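Local coordinates for beta-N-acetylhexosaminidase (Streptomyces plicatus, PDB 1JAK), which hydrolyses terminal beta-linked N-acetylhexosamine residues from glycans, as a family 20 glycoside hydrolase working by substrate-assisted catalysis, at residues 56-68 with 116-130. Numbering follows the deposited sequence.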
ATOM      1  N   GLU A  56      22.964   4.551   4.229  1.00 30.62           N
ATOM      2  CA  GLU A  56      21.859   3.832   3.609  1.00 29.60           C
ATOM      3  C   GLU A  56      22.080   2.320   3.582  1.00 27.87           C
ATOM      4  O   GLU A  56      21.133   1.548   3.736  1.00 26.43           O
ATOM      5  CB  GLU A  56      21.631   4.347   2.186  1.00 31.71           C
ATOM      6  CG  GLU A  56      22.753   4.034   1.214  1.00 34.88           C
ATOM      7  CD  GLU A  56      22.508   4.627  -0.158  1.00 37.22           C
ATOM      8  OE1 GLU A  56      21.350   4.996  -0.443  1.00 38.44           O
ATOM      9  OE2 GLU A  56      23.467   4.716  -0.954  1.00 38.62           O
ATOM     10  N   ALA A  57      23.325   1.899   3.387  1.00 24.81           N
ATOM     11  CA  ALA A  57      23.637   0.475   3.354  1.00 22.88           C
ATOM     12  C   ALA A  57      23.460  -0.134   4.743  1.00 21.28           C
ATOM     13  O   ALA A  57      22.775  -1.147   4.904  1.00 18.50           O
ATOM     14  CB  ALA A  57      25.061   0.263   2.860  1.00 23.68           C
ATOM     15  N   ARG A  58      24.079   0.484   5.746  1.00 20.05           N
ATOM     16  CA  ARG A  58      23.977  -0.008   7.114  1.00 20.12           C
ATOM     17  C   ARG A  58      22.526  -0.036   7.572  1.00 18.08           C
ATOM     18  O   ARG A  58      22.133  -0.892   8.360  1.00 16.53           O
ATOM     19  CB  ARG A  58      24.784   0.869   8.076  1.00 22.75           C
ATOM     20  CG  ARG A  58      26.292   0.675   8.005  1.00 27.43           C
ATOM     21  CD  ARG A  58      26.961   1.242   9.251  1.00 30.43           C
ATOM     22  NE  ARG A  58      28.410   1.055   9.248  1.00 34.41           N
ATOM     23  CZ  ARG A  58      29.239   1.653   8.398  1.00 35.84           C
ATOM     24  NH1 ARG A  58      28.761   2.481   7.477  1.00 36.74           N
ATOM     25  NH2 ARG A  58      30.544   1.430   8.470  1.00 35.88           N
ATOM     26  N   ARG A  59      21.736   0.910   7.073  1.00 16.01           N
ATOM     27  CA  ARG A  59      20.328   1.004   7.430  1.00 16.50           C
ATOM     28  C   ARG A  59      19.579  -0.259   7.023  1.00 13.73           C
ATOM     29  O   ARG A  59      18.766  -0.782   7.788  1.00 12.19           O
ATOM     30  CB  ARG A  59      19.709   2.221   6.743  1.00 19.51           C
ATOM     31  CG  ARG A  59      18.350   2.630   7.266  1.00 26.77           C
ATOM     32  CD  ARG A  59      18.349   4.123   7.554  1.00 31.58           C
ATOM     33  NE  ARG A  59      18.949   4.875   6.454  1.00 34.69           N
ATOM     34  CZ  ARG A  59      19.278   6.160   6.519  1.00 37.22           C
ATOM     35  NH1 ARG A  59      19.067   6.845   7.635  1.00 37.85           N
ATOM     36  NH2 ARG A  59      19.829   6.758   5.470  1.00 37.80           N
ATOM     37  N   VAL A  60      19.852  -0.750   5.819  1.00 11.86           N
ATOM     38  CA  VAL A  60      19.188  -1.956   5.343  1.00 11.32           C
ATOM     39  C   VAL A  60      19.737  -3.155   6.108  1.00 10.91           C
ATOM     40  O   VAL A  60      19.012  -4.109   6.398  1.00  9.92           O
ATOM     41  CB  VAL A  60      19.416  -2.175   3.833  1.00 10.90           C
ATOM     42  CG1 VAL A  60      18.656  -3.413   3.369  1.00 11.76           C
ATOM     43  CG2 VAL A  60      18.962  -0.945   3.055  1.00 12.55           C
ATOM     44  N   GLY A  61      21.026  -3.100   6.430  1.00 11.12           N
ATOM     45  CA  GLY A  61      21.645  -4.180   7.176  1.00 10.73           C
ATOM     46  C   GLY A  61      21.023  -4.302   8.555  1.00 10.46           C
ATOM     47  O   GLY A  61      20.697  -5.404   9.003  1.00  9.60           O
ATOM     48  N   ASP A  62      20.850  -3.170   9.234  1.00 10.00           N
ATOM     49  CA  ASP A  62      20.253  -3.181  10.565  1.00 10.70           C
ATOM     50  C   ASP A  62      18.814  -3.679  10.487  1.00 10.02           C
ATOM     51  O   ASP A  62      18.343  -4.378  11.381  1.00  9.83           O
ATOM     52  CB  ASP A  62      20.263  -1.781  11.192  1.00 13.87           C
ATOM     53  CG  ASP A  62      21.661  -1.273  11.483  1.00 17.82           C
ATOM     54  OD1 ASP A  62      22.550  -2.095  11.788  1.00 18.65           O
ATOM     55  OD2 ASP A  62      21.864  -0.042  11.424  1.00 21.06           O
ATOM     56  N   TYR A  63      18.116  -3.305   9.419  1.00  9.08           N
ATOM     57  CA  TYR A  63      16.733  -3.728   9.227  1.00  9.39           C
ATOM     58  C   TYR A  63      16.666  -5.252   9.144  1.00  9.19           C
ATOM     59  O   TYR A  63      15.811  -5.890   9.766  1.00 10.62           O
ATOM     60  CB  TYR A  63      16.174  -3.124   7.937  1.00  9.65           C
ATOM     61  CG  TYR A  63      14.819  -3.664   7.547  1.00 10.40           C
ATOM     62  CD1 TYR A  63      13.656  -3.210   8.170  1.00  9.97           C
ATOM     63  CD2 TYR A  63      14.698  -4.642   6.558  1.00  9.45           C
ATOM     64  CE1 TYR A  63      12.406  -3.718   7.815  1.00 10.32           C
ATOM     65  CE2 TYR A  63      13.459  -5.157   6.202  1.00 10.65           C
ATOM     66  CZ  TYR A  63      12.319  -4.692   6.831  1.00  9.40           C
ATOM     67  OH  TYR A  63      11.093  -5.197   6.471  1.00 10.68           O
ATOM     68  N   LEU A  64      17.576  -5.828   8.368  1.00  8.81           N
ATOM     69  CA  LEU A  64      17.630  -7.274   8.202  1.00  9.55           C
ATOM     70  C   LEU A  64      17.980  -7.967   9.517  1.00  8.68           C
ATOM     71  O   LEU A  64      17.337  -8.946   9.902  1.00  9.30           O
ATOM     72  CB  LEU A  64      18.663  -7.642   7.133  1.00  9.31           C
ATOM     73  CG  LEU A  64      18.960  -9.141   6.987  1.00  8.87           C
ATOM     74  CD1 LEU A  64      17.684  -9.889   6.619  1.00  8.59           C
ATOM     75  CD2 LEU A  64      20.028  -9.350   5.925  1.00 10.30           C
ATOM     76  N   ALA A  65      19.004  -7.463  10.201  1.00  8.83           N
ATOM     77  CA  ALA A  65      19.419  -8.051  11.470  1.00  9.99           C
ATOM     78  C   ALA A  65      18.246  -8.075  12.445  1.00 10.96           C
ATOM     79  O   ALA A  65      18.007  -9.082  13.115  1.00 11.29           O
ATOM     80  CB  ALA A  65      20.582  -7.262  12.062  1.00 10.87           C
ATOM     81  N   ASP A  66      17.518  -6.963  12.522  1.00 10.28           N
ATOM     82  CA  ASP A  66      16.364  -6.876  13.414  1.00 12.05           C
ATOM     83  C   ASP A  66      15.299  -7.921  13.078  1.00 11.93           C
ATOM     84  O   ASP A  66      14.633  -8.445  13.971  1.00 12.05           O
ATOM     85  CB  ASP A  66      15.739  -5.477  13.367  1.00 13.12           C
ATOM     86  CG  ASP A  66      16.580  -4.432  14.083  1.00 16.14           C
ATOM     87  OD1 ASP A  66      17.477  -4.815  14.864  1.00 17.28           O
ATOM     88  OD2 ASP A  66      16.334  -3.223  13.875  1.00 17.80           O
ATOM     89  N   LEU A  67      15.129  -8.219  11.793  1.00 11.54           N
ATOM     90  CA  LEU A  67      14.143  -9.215  11.381  1.00 13.63           C
ATOM     91  C   LEU A  67      14.562 -10.630  11.756  1.00 13.91           C
ATOM     92  O   LEU A  67      13.717 -11.470  12.065  1.00 14.90           O
ATOM     93  CB  LEU A  67      13.927  -9.182   9.863  1.00 14.36           C
ATOM     94  CG  LEU A  67      13.156  -8.042   9.202  1.00 16.14           C
ATOM     95  CD1 LEU A  67      13.183  -8.240   7.693  1.00 15.98           C
ATOM     96  CD2 LEU A  67      11.723  -8.021   9.712  1.00 15.51           C
ATOM     97  N   LEU A  68      15.864 -10.891  11.734  1.00 12.32           N
ATOM     98  CA  LEU A  68      16.372 -12.232  12.008  1.00 13.40           C
ATOM     99  C   LEU A  68      16.783 -12.567  13.440  1.00 14.74           C
ATOM    100  O   LEU A  68      16.696 -13.724  13.854  1.00 14.18           O
ATOM    101  CB  LEU A  68      17.562 -12.522  11.088  1.00 13.25           C
ATOM    102  CG  LEU A  68      17.338 -12.395   9.579  1.00 13.30           C
ATOM    103  CD1 LEU A  68      18.622 -12.753   8.840  1.00 14.24           C
ATOM    104  CD2 LEU A  68      16.205 -13.306   9.151  1.00 15.68           C
ATOM    105  N   ALA A 116      19.460   1.492  -2.280  1.00 12.30           N
ATOM    106  CA  ALA A 116      19.006   0.881  -1.034  1.00 12.02           C
ATOM    107  C   ALA A 116      17.641   0.214  -1.165  1.00 11.63           C
ATOM    108  O   ALA A 116      17.393  -0.824  -0.553  1.00 10.29           O
ATOM    109  CB  ALA A 116      18.969   1.926   0.076  1.00 13.63           C
ATOM    110  N   ALA A 117      16.755   0.811  -1.957  1.00 10.14           N
ATOM    111  CA  ALA A 117      15.422   0.244  -2.144  1.00  9.99           C
ATOM    112  C   ALA A 117      15.542  -1.151  -2.741  1.00  9.42           C
ATOM    113  O   ALA A 117      14.748  -2.037  -2.429  1.00  8.87           O
ATOM    114  CB  ALA A 117      14.591   1.138  -3.057  1.00 10.74           C
ATOM    115  N   GLY A 118      16.541  -1.341  -3.601  1.00  8.43           N
ATOM    116  CA  GLY A 118      16.746  -2.638  -4.220  1.00  8.74           C
ATOM    117  C   GLY A 118      17.210  -3.661  -3.199  1.00  9.00           C
ATOM    118  O   GLY A 118      16.752  -4.808  -3.197  1.00  9.22           O
ATOM    119  N   LEU A 119      18.132  -3.252  -2.334  1.00  9.29           N
ATOM    120  CA  LEU A 119      18.631  -4.139  -1.289  1.00  9.27           C
ATOM    121  C   LEU A 119      17.463  -4.519  -0.384  1.00  9.27           C
ATOM    122  O   LEU A 119      17.323  -5.671   0.021  1.00  8.92           O
ATOM    123  CB  LEU A 119      19.707  -3.435  -0.457  1.00 10.48           C
ATOM    124  CG  LEU A 119      21.002  -3.045  -1.170  1.00 11.23           C
ATOM    125  CD1 LEU A 119      21.935  -2.357  -0.187  1.00 11.71           C
ATOM    126  CD2 LEU A 119      21.663  -4.288  -1.752  1.00 11.79           C
ATOM    127  N   PHE A 120      16.630  -3.532  -0.070  1.00  8.62           N
ATOM    128  CA  PHE A 120      15.472  -3.740   0.793  1.00  8.92           C
ATOM    129  C   PHE A 120      14.531  -4.778   0.183  1.00  9.03           C
ATOM    130  O   PHE A 120      14.041  -5.674   0.870  1.00  8.59           O
ATOM    131  CB  PHE A 120      14.737  -2.412   0.993  1.00  8.87           C
ATOM    132  CG  PHE A 120      13.674  -2.458   2.052  1.00  8.56           C
ATOM    133  CD1 PHE A 120      14.011  -2.371   3.400  1.00  8.29           C
ATOM    134  CD2 PHE A 120      12.331  -2.581   1.703  1.00  9.19           C
ATOM    135  CE1 PHE A 120      13.027  -2.403   4.384  1.00  8.23           C
ATOM    136  CE2 PHE A 120      11.337  -2.615   2.682  1.00  8.18           C
ATOM    137  CZ  PHE A 120      11.685  -2.525   4.024  1.00  7.19           C
ATOM    138  N   HIS A 121      14.278  -4.658  -1.115  1.00  8.92           N
ATOM    139  CA  HIS A 121      13.409  -5.608  -1.795  1.00  8.80           C
ATOM    140  C   HIS A 121      14.052  -6.992  -1.799  1.00  8.78           C
ATOM    141  O   HIS A 121      13.360  -8.002  -1.676  1.00  8.30           O
ATOM    142  CB  HIS A 121      13.127  -5.118  -3.215  1.00  8.78           C
ATOM    143  CG  HIS A 121      12.316  -3.859  -3.255  1.00 10.24           C
ATOM    144  ND1 HIS A 121      12.366  -2.970  -4.307  1.00  8.78           N
ATOM    145  CD2 HIS A 121      11.440  -3.338  -2.363  1.00 11.19           C
ATOM    146  CE1 HIS A 121      11.558  -1.953  -4.059  1.00 10.25           C
ATOM    147  NE2 HIS A 121      10.985  -2.151  -2.885  1.00 10.75           N
ATOM    148  N   GLY A 122      15.377  -7.036  -1.925  1.00  8.30           N
ATOM    149  CA  GLY A 122      16.067  -8.317  -1.905  1.00  8.66           C
ATOM    150  C   GLY A 122      15.857  -8.985  -0.557  1.00  8.32           C
ATOM    151  O   GLY A 122      15.721 -10.207  -0.462  1.00  8.31           O
ATOM    152  N   VAL A 123      15.836  -8.173   0.494  1.00  8.04           N
ATOM    153  CA  VAL A 123      15.620  -8.676   1.846  1.00  7.71           C
ATOM    154  C   VAL A 123      14.224  -9.283   1.962  1.00  7.81           C
ATOM    155  O   VAL A 123      14.046 -10.318   2.597  1.00  7.25           O
ATOM    156  CB  VAL A 123      15.792  -7.545   2.895  1.00  7.96           C
ATOM    157  CG1 VAL A 123      15.209  -7.971   4.241  1.00  8.15           C
ATOM    158  CG2 VAL A 123      17.274  -7.219   3.058  1.00  8.87           C
ATOM    159  N   GLN A 124      13.233  -8.650   1.338  1.00  8.00           N
ATOM    160  CA  GLN A 124      11.872  -9.170   1.397  1.00  6.90           C
ATOM    161  C   GLN A 124      11.799 -10.553   0.750  1.00  7.79           C
ATOM    162  O   GLN A 124      10.997 -11.392   1.143  1.00  8.72           O
ATOM    163  CB  GLN A 124      10.897  -8.216   0.701  1.00  6.48           C
ATOM    164  CG  GLN A 124      10.855  -6.811   1.300  1.00  8.27           C
ATOM    165  CD  GLN A 124      10.684  -6.816   2.813  1.00  9.58           C
ATOM    166  OE1 GLN A 124       9.988  -7.664   3.371  1.00  6.99           O
ATOM    167  NE2 GLN A 124      11.311  -5.854   3.481  1.00  9.82           N
ATOM    168  N   THR A 125      12.636 -10.784  -0.253  1.00  8.48           N
ATOM    169  CA  THR A 125      12.668 -12.081  -0.909  1.00  8.53           C
ATOM    170  C   THR A 125      13.369 -13.075   0.012  1.00  7.83           C
ATOM    171  O   THR A 125      12.912 -14.206   0.191  1.00  8.52           O
ATOM    172  CB  THR A 125      13.416 -11.995  -2.249  1.00  7.93           C
ATOM    173  OG1 THR A 125      12.615 -11.255  -3.176  1.00  8.97           O
ATOM    174  CG2 THR A 125      13.696 -13.389  -2.809  1.00  9.12           C
ATOM    175  N   LEU A 126      14.474 -12.640   0.609  1.00  8.43           N
ATOM    176  CA  LEU A 126      15.237 -13.496   1.510  1.00  9.46           C
ATOM    177  C   LEU A 126      14.398 -14.033   2.666  1.00  9.80           C
ATOM    178  O   LEU A 126      14.501 -15.210   3.021  1.00  9.98           O
ATOM    179  CB  LEU A 126      16.447 -12.734   2.062  1.00  8.77           C
ATOM    180  CG  LEU A 126      17.324 -13.479   3.075  1.00 10.32           C
ATOM    181  CD1 LEU A 126      17.885 -14.757   2.444  1.00  9.23           C
ATOM    182  CD2 LEU A 126      18.459 -12.567   3.523  1.00 10.46           C
ATOM    183  N   ARG A 127      13.555 -13.186   3.253  1.00  9.89           N
ATOM    184  CA  ARG A 127      12.744 -13.635   4.378  1.00 10.27           C
ATOM    185  C   ARG A 127      11.718 -14.694   3.978  1.00  9.53           C
ATOM    186  O   ARG A 127      11.191 -15.404   4.832  1.00  9.91           O
ATOM    187  CB  ARG A 127      12.062 -12.443   5.069  1.00 11.71           C
ATOM    188  CG  ARG A 127      11.089 -11.669   4.214  1.00 12.65           C
ATOM    189  CD  ARG A 127      10.752 -10.312   4.842  1.00 11.54           C
ATOM    190  NE  ARG A 127      10.105 -10.421   6.151  1.00 10.15           N
ATOM    191  CZ  ARG A 127       9.457  -9.422   6.745  1.00 10.11           C
ATOM    192  NH1 ARG A 127       9.372  -8.239   6.148  1.00  8.11           N
ATOM    193  NH2 ARG A 127       8.883  -9.603   7.930  1.00  9.34           N
ATOM    194  N   GLN A 128      11.440 -14.807   2.680  1.00  9.10           N
ATOM    195  CA  GLN A 128      10.504 -15.818   2.207  1.00  8.83           C
ATOM    196  C   GLN A 128      11.242 -17.112   1.850  1.00 10.09           C
ATOM    197  O   GLN A 128      10.648 -18.190   1.836  1.00 10.27           O
ATOM    198  CB  GLN A 128       9.707 -15.300   1.003  1.00  8.84           C
ATOM    199  CG  GLN A 128       8.581 -14.350   1.407  1.00  8.17           C
ATOM    200  CD  GLN A 128       7.684 -13.968   0.241  1.00 10.67           C
ATOM    201  OE1 GLN A 128       7.326 -14.811  -0.580  1.00 11.10           O
ATOM    202  NE2 GLN A 128       7.299 -12.697   0.177  1.00  9.06           N
ATOM    203  N   LEU A 129      12.539 -17.002   1.574  1.00 10.35           N
ATOM    204  CA  LEU A 129      13.346 -18.178   1.255  1.00 10.37           C
ATOM    205  C   LEU A 129      13.661 -18.915   2.556  1.00 10.09           C
ATOM    206  O   LEU A 129      13.794 -20.137   2.577  1.00 10.75           O
ATOM    207  CB  LEU A 129      14.637 -17.765   0.540  1.00  9.32           C
ATOM    208  CG  LEU A 129      14.421 -17.139  -0.844  1.00 10.21           C
ATOM    209  CD1 LEU A 129      15.744 -16.658  -1.412  1.00 11.31           C
ATOM    210  CD2 LEU A 129      13.775 -18.165  -1.772  1.00 10.75           C
ATOM    211  N   LEU A 130      13.776 -18.160   3.645  1.00  9.90           N
ATOM    212  CA  LEU A 130      14.028 -18.751   4.954  1.00  9.84           C
ATOM    213  C   LEU A 130      12.731 -19.435   5.392  1.00 10.25           C
ATOM    214  O   LEU A 130      11.660 -19.132   4.860  1.00 10.70           O
ATOM    215  CB  LEU A 130      14.430 -17.662   5.954  1.00  9.85           C
ATOM    216  CG  LEU A 130      15.846 -17.113   5.763  1.00 10.69           C
ATOM    217  CD1 LEU A 130      16.035 -15.842   6.578  1.00 10.85           C
ATOM    218  CD2 LEU A 130      16.855 -18.176   6.184  1.00 10.64           C
TER
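Tyr-63 OH receives an N-H of Gln-124 NE2 at 3.1 Å; the N-H...O angle of 166° marks a nearly straight bond, and the hydroxyl oxygen lies in the plane of the amide. The other end of that amide is fixed too, since Arg-127 NH1 donates to a lone pair of Gln-124 OE1 at 2.9 Å, which sets the amide's rotation. Tyr-63 reaches across because CG stands anti to the backbone N (chi1 172°), and its ring receives Phe-120 CE1 over the centre of one face, 3.3 Å above the plane, with the two ring planes 42° apart. Replacing Tyr-63 by an alanine would probably leave Gln-124 NE2 without this acceptor and open a gap beside Phe-120 CE1. Helices 56-68 and 116-129 run nearly parallel, their axes 9.6 Å apart at closest approach, and pack knobs-into-holes: Val-60 sits among Ala-116, Leu-119, Phe-120 and Val-123, Tyr-63 among Phe-120, Val-123, Gln-124 and Arg-127, while Val-123 fits between Val-60, Tyr-63, Leu-64 and Leu-67. Together they lie against the mixed sheet of the non-catalytic alpha/beta domain, where Val-60 touches Leu-88 and Leu-126 touches Val-146. Further along, Leu-67 CD2 lies over one face of the Arg-127 guanidinium, 3.7 Å from NH2, and Leu-68 CD2 meets Leu-130 CD1 at 3.6 Å just past the end of helix 116-129.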